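Local coordinates for putative glycoside hydrolase (PDB 3GYC), which is a putative glycoside hydrolase of the cellulase-like family, probably cleaving or binding carbohydrate through a TIM-barrel domain, at residues A[242-245]-A[246-250]; A[234-237]-A[238-241]. All coordinates share one frame; numbering follows the deposited sequence.

Interaction 1 (A[242-245]-A[246-250]); sequences GGEF and YKLVG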
loop_
_atom_site.group_PDB
_atom_site.type_symbol
_atom_site.label_atom_id
_atom_site.label_comp_id
_atom_site.label_asym_id
_atom_site.label_seq_id
_atom_site.Cartn_x
_atom_site.Cartn_y
_atom_site.Cartn_z
ATOM N N GLY A 242 -6.752 11.226 -16.420
ATOM C CA GLY A 242 -5.926 10.454 -17.356
ATOM C C GLY A 242 -4.456 10.778 -17.240
ATOM O O GLY A 242 -3.733 10.767 -18.229
ATOM N N GLY A 243 -4.026 11.109 -16.033
ATOM C CA GLY A 243 -2.640 11.429 -15.749
ATOM C C GLY A 243 -2.198 12.755 -16.323
ATOM O O GLY A 243 -1.064 12.880 -16.745
ATOM N N GLU A 244 -3.091 13.745 -16.287
ATOM C CA GLU A 244 -2.842 15.065 -16.858
ATOM C C GLU A 244 -1.575 15.712 -16.323
ATOM O O GLU A 244 -0.758 16.196 -17.090
ATOM C CB GLU A 244 -4.037 16.009 -16.630
ATOM C CG GLU A 244 -3.882 17.398 -17.262
ATOM C CD GLU A 244 -4.983 18.351 -16.846
ATOM O OE1 GLU A 244 -6.021 17.880 -16.313
ATOM O OE2 GLU A 244 -4.794 19.568 -17.015
ATOM N N PHE A 245 -1.426 15.739 -15.013
ATOM C CA PHE A 245 -0.249 16.332 -14.407
ATOM C C PHE A 245 1.077 15.777 -14.998
ATOM O O PHE A 245 1.961 16.523 -15.422
ATOM C CB PHE A 245 -0.260 16.089 -12.895
ATOM C CG PHE A 245 0.842 16.786 -12.182
ATOM C CD1 PHE A 245 0.766 18.138 -11.919
ATOM C CD2 PHE A 245 1.974 16.093 -11.777
ATOM C CE1 PHE A 245 1.791 18.798 -11.271
ATOM C CE2 PHE A 245 3.004 16.750 -11.143
ATOM C CZ PHE A 245 2.909 18.103 -10.869
ATOM N N TYR A 246 1.186 14.459 -15.025
ATOM C CA TYR A 246 2.404 13.830 -15.503
ATOM C C TYR A 246 2.599 14.024 -17.014
ATOM O O TYR A 246 3.755 14.134 -17.464
ATOM C CB TYR A 246 2.488 12.351 -15.098
ATOM C CG TYR A 246 2.943 12.084 -13.690
ATOM C CD1 TYR A 246 3.857 12.909 -13.067
ATOM C CD2 TYR A 246 2.580 10.933 -13.032
ATOM C CE1 TYR A 246 4.336 12.646 -11.805
ATOM C CE2 TYR A 246 3.077 10.650 -11.768
ATOM C CZ TYR A 246 3.962 11.529 -11.172
ATOM O OH TYR A 246 4.476 11.318 -9.934
ATOM N N LYS A 247 1.509 14.091 -17.778
ATOM C CA LYS A 247 1.609 14.348 -19.231
ATOM C C LYS A 247 2.181 15.741 -19.428
ATOM O O LYS A 247 3.025 15.951 -20.287
ATOM C CB LYS A 247 0.275 14.196 -19.966
ATOM C CG LYS A 247 -0.203 12.735 -20.125
ATOM C CD LYS A 247 -1.601 12.696 -20.713
ATOM C CE LYS A 247 -2.147 11.290 -20.855
ATOM N NZ LYS A 247 -3.639 11.323 -21.082
ATOM N N LEU A 248 1.745 16.687 -18.606
ATOM C CA LEU A 248 2.288 18.041 -18.656
ATOM C C LEU A 248 3.770 18.124 -18.240
ATOM O O LEU A 248 4.567 18.797 -18.897
ATOM C CB LEU A 248 1.454 18.990 -17.788
ATOM C CG LEU A 248 0.081 19.398 -18.352
ATOM C CD1 LEU A 248 -0.744 20.061 -17.269
ATOM C CD2 LEU A 248 0.214 20.287 -19.598
ATOM N N VAL A 249 4.116 17.447 -17.161
ATOM C CA VAL A 249 5.455 17.459 -16.600
ATOM C C VAL A 249 6.444 16.707 -17.463
ATOM O O VAL A 249 7.606 17.105 -17.560
ATOM C CB VAL A 249 5.441 16.864 -15.179
ATOM C CG1 VAL A 249 6.873 16.557 -14.641
ATOM C CG2 VAL A 249 4.695 17.792 -14.252
ATOM N N GLY A 250 5.984 15.637 -18.094
ATOM C CA GLY A 250 6.849 14.767 -18.865
ATOM C C GLY A 250 7.426 13.612 -18.045
ATOM O O GLY A 250 8.574 13.234 -18.239
#

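Interaction 2 (A[234-237]-A[238-241]); sequences HIWM and AQQN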
loop_
_atom_site.group_PDB
_atom_site.type_symbol
_atom_site.label_atom_id
_atom_site.label_comp_id
_atom_site.label_asym_id
_atom_site.label_seq_id
_atom_site.Cartn_x
_atom_site.Cartn_y
_atom_site.Cartn_z
ATOM N N HIS A 234 -5.362 3.141 -4.167
ATOM C CA HIS A 234 -4.254 4.079 -4.269
ATOM C C HIS A 234 -4.713 5.291 -5.071
ATOM O O HIS A 234 -5.276 5.135 -6.144
ATOM C CB HIS A 234 -3.032 3.398 -4.889
ATOM C CG HIS A 234 -2.595 2.164 -4.148
ATOM N ND1 HIS A 234 -1.660 1.282 -4.653
ATOM C CD2 HIS A 234 -2.988 1.654 -2.949
ATOM C CE1 HIS A 234 -1.446 0.320 -3.766
ATOM N NE2 HIS A 234 -2.265 0.498 -2.741
ATOM N N ILE A 235 -4.500 6.487 -4.515
ATOM C CA ILE A 235 -5.030 7.732 -5.092
ATOM C C ILE A 235 -3.996 8.826 -5.082
ATOM O O ILE A 235 -3.567 9.270 -4.022
ATOM C CB ILE A 235 -6.246 8.260 -4.287
ATOM C CG1 ILE A 235 -7.406 7.289 -4.360
ATOM C CG2 ILE A 235 -6.764 9.621 -4.825
ATOM C CD1 ILE A 235 -8.590 7.661 -3.441
ATOM N N TRP A 236 -3.631 9.288 -6.271
ATOM C CA TRP A 236 -2.706 10.409 -6.419
ATOM C C TRP A 236 -3.245 11.471 -7.370
ATOM O O TRP A 236 -3.762 11.138 -8.424
ATOM C CB TRP A 236 -1.412 9.953 -7.016
ATOM C CG TRP A 236 -0.590 8.998 -6.185
ATOM C CD1 TRP A 236 0.278 9.312 -5.172
ATOM C CD2 TRP A 236 -0.500 7.618 -6.391
ATOM N NE1 TRP A 236 0.900 8.179 -4.727
ATOM C CE2 TRP A 236 0.417 7.111 -5.442
ATOM C CE3 TRP A 236 -1.122 6.732 -7.279
ATOM C CZ2 TRP A 236 0.748 5.750 -5.373
ATOM C CZ3 TRP A 236 -0.799 5.361 -7.199
ATOM C CH2 TRP A 236 0.121 4.895 -6.261
HETATM N N MSE A 237 -3.084 12.731 -6.977
HETATM C CA MSE A 237 -3.386 13.895 -7.808
HETATM C C MSE A 237 -2.736 13.804 -9.190
HETATM O O MSE A 237 -3.340 14.155 -10.238
HETATM C CB MSE A 237 -2.817 15.136 -7.113
HETATM C CG MSE A 237 -2.932 16.464 -7.923
HETATM SE SE MSE A 237 -1.633 16.782 -9.395
HETATM C CE MSE A 237 0.049 16.936 -8.462
ATOM N N ALA A 238 -1.482 13.368 -9.185
ATOM C CA ALA A 238 -0.697 13.254 -10.397
ATOM C C ALA A 238 -1.306 12.347 -11.474
ATOM O O ALA A 238 -1.012 12.536 -12.660
ATOM C CB ALA A 238 0.734 12.817 -10.064
ATOM N N GLN A 239 -2.141 11.386 -11.068
ATOM C CA GLN A 239 -2.773 10.408 -11.991
ATOM C C GLN A 239 -4.199 10.773 -12.425
ATOM O O GLN A 239 -4.751 10.147 -13.333
ATOM C CB GLN A 239 -2.821 9.011 -11.355
ATOM C CG GLN A 239 -1.452 8.360 -11.148
ATOM C CD GLN A 239 -1.527 6.924 -10.696
ATOM O OE1 GLN A 239 -2.494 6.494 -10.070
ATOM N NE2 GLN A 239 -0.489 6.181 -10.981
ATOM N N GLN A 240 -4.778 11.793 -11.802
ATOM C CA GLN A 240 -6.131 12.193 -12.112
ATOM C C GLN A 240 -6.239 12.744 -13.515
ATOM O O GLN A 240 -5.253 13.188 -14.103
ATOM C CB GLN A 240 -6.641 13.221 -11.097
ATOM C CG GLN A 240 -6.597 12.740 -9.655
ATOM C CD GLN A 240 -7.210 11.394 -9.504
ATOM O OE1 GLN A 240 -8.325 11.163 -9.944
ATOM N NE2 GLN A 240 -6.492 10.480 -8.884
ATOM N N ASN A 241 -7.459 12.699 -14.043
ATOM C CA ASN A 241 -7.770 13.179 -15.397
ATOM C C ASN A 241 -6.841 12.559 -16.459
ATOM O O ASN A 241 -6.212 13.268 -17.271
ATOM C CB ASN A 241 -7.731 14.711 -15.446
ATOM C CG ASN A 241 -8.291 15.276 -16.738
ATOM O OD1 ASN A 241 -9.127 14.652 -17.405
ATOM N ND2 ASN A 241 -7.850 16.474 -17.092
HETATM O O HOH W 1 -4.534 7.498 -8.546
HETATM O O HOH W 2 -3.472 14.745 -13.063
#

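Interaction 1 (A[242-245]-A[246-250])
The ammonium of Lys-247 closes the contact at one end: NZ lies 2.9 Å from Gly-242 O and donates to it. The lysine chain is extended beyond CG and runs back along the backbone, with CG passing near Gly-243 O and CE near Gly-242 O, making a side-chain bond to the carbonyl five residues earlier. Gly-242 and Gly-243 both have positive phi (63° and 71°), and a side chain on Gly-242 would sit close to the lysine nitrogen.

Three i-to-i+4 backbone bonds follow, the first accepted by Gly-243, which still has left-handed angles. Lys-247 N reaches Gly-243 O at 3.0 Å, Leu-248 N reaches Glu-244 O at 3.0 Å, and Val-249 N reaches Phe-245 O at 2.9 Å.

On the buried side, CG2 of Val-249 rests over one face of the Phe-245 ring as a CH-pi contact, 3.9 Å from the centroid and displaced toward the rim near CE2. CG of Phe-245 is anti to its backbone N (chi1 -174°), which carries the ring along the helix to the valine one turn on. Its CD2 also comes within 3.9 Å of Tyr-246 CD1, the two rings being inclined without forming a stack. Trp-279 meets the Phe-245 ring edge-to-face, while Tyr-246 OH is bonded to Val-310 N.

On the flank that meets helix 276-297, Glu-244 and Leu-248 run side by side, OE2 4.1 Å from CD1. The carboxylate itself is held by other groups: OE1 by Asn-241 ND2 and Tyr-278 OH, OE2 by a salt bridge to Arg-275.

Gly-250 leaves helical geometry with positive phi while its N still bonds Tyr-246 O at 2.8 Å. A left-handed turn through Gly-242 and Gly-243 thus leads into right-handed helix from Glu-244 to Val-249, in the connection that follows the sixth strand, 231-232, of the TIM barrel.

Interaction 2 (A[234-237]-A[238-241])
A bend at chi2 of Gln-240 (-49°) folds its amide back over the chain to Trp-236, whereas Gln-239 stays extended beyond CG (chi2 -172°) and runs beside the Trp-236 indole. Gln-239 ends the short 3-10 turn, and Gln-240 follows it, on the way from strand 231-232 of the TIM barrel into helix 240-249.

Trp-236 O is the acceptor gripped twice. Gln-240 NE2 donates to it at 2.8 Å, with the oxygen close to the plane of the amide, and Gln-239 N donates at 3.1 Å. The two donors arrive from opposite faces of the carbonyl plane, each well above it, so the peptide group is pinned from both sides. A second i-to-i+3 bond, Gln-240 N to Met-237 O at 3.2 Å, continues the tight winding.

Gln-240 OE1 is bonded to Lys-286 NZ, so this buried amide is used at both ends. With an alanine in place of Gln-240, Trp-236 O would probably keep only the bond from Gln-239 N within this turn, and Lys-286 would lose its amide partner.

The Gln-239 amide stands steeply to the indole, planes 78° apart, and sets OE1 at the ring edge, near the ring plane and 3.1 Å from Trp-236 CE3. Its NE2 is bonded to Tyr-253 OH, and Trp-236 NE1 to Asn-347 OD1, which gives each flat group a polar partner outside the turn. A water that accepts from Trp-236 N also lies 2.7 Å from Gln-239 OE1, tying that side chain to the backbone. A second water bridges the turn, 2.9 Å from Met-237 O and 2.6 Å from Gln-240 O.

How the interactions relate
Interaction 2 winds the chain out of the barrel strand, and interaction 1 carries on directly along helix 240-249; their centres lie 10 Å apart. The two pack together through side chains: Tyr-246 CE2 meets Ala-238 CB at 3.6 Å, and Phe-245 CG lies 3.7 Å from SE of selenomethionine Met-237. Interaction 2 is the more central, about 15 Å from the chain centre against about 22 Å. At its start His-234 bonds Glu-161 and touches Glu-305, which follow the fourth and seventh barrel strands. In clan GH-A glycosidases the catalytic carboxylates lie at the ends of strands four and seven; if this protein follows suit, 234-237 probably borders the active site, with interaction 1 farther out.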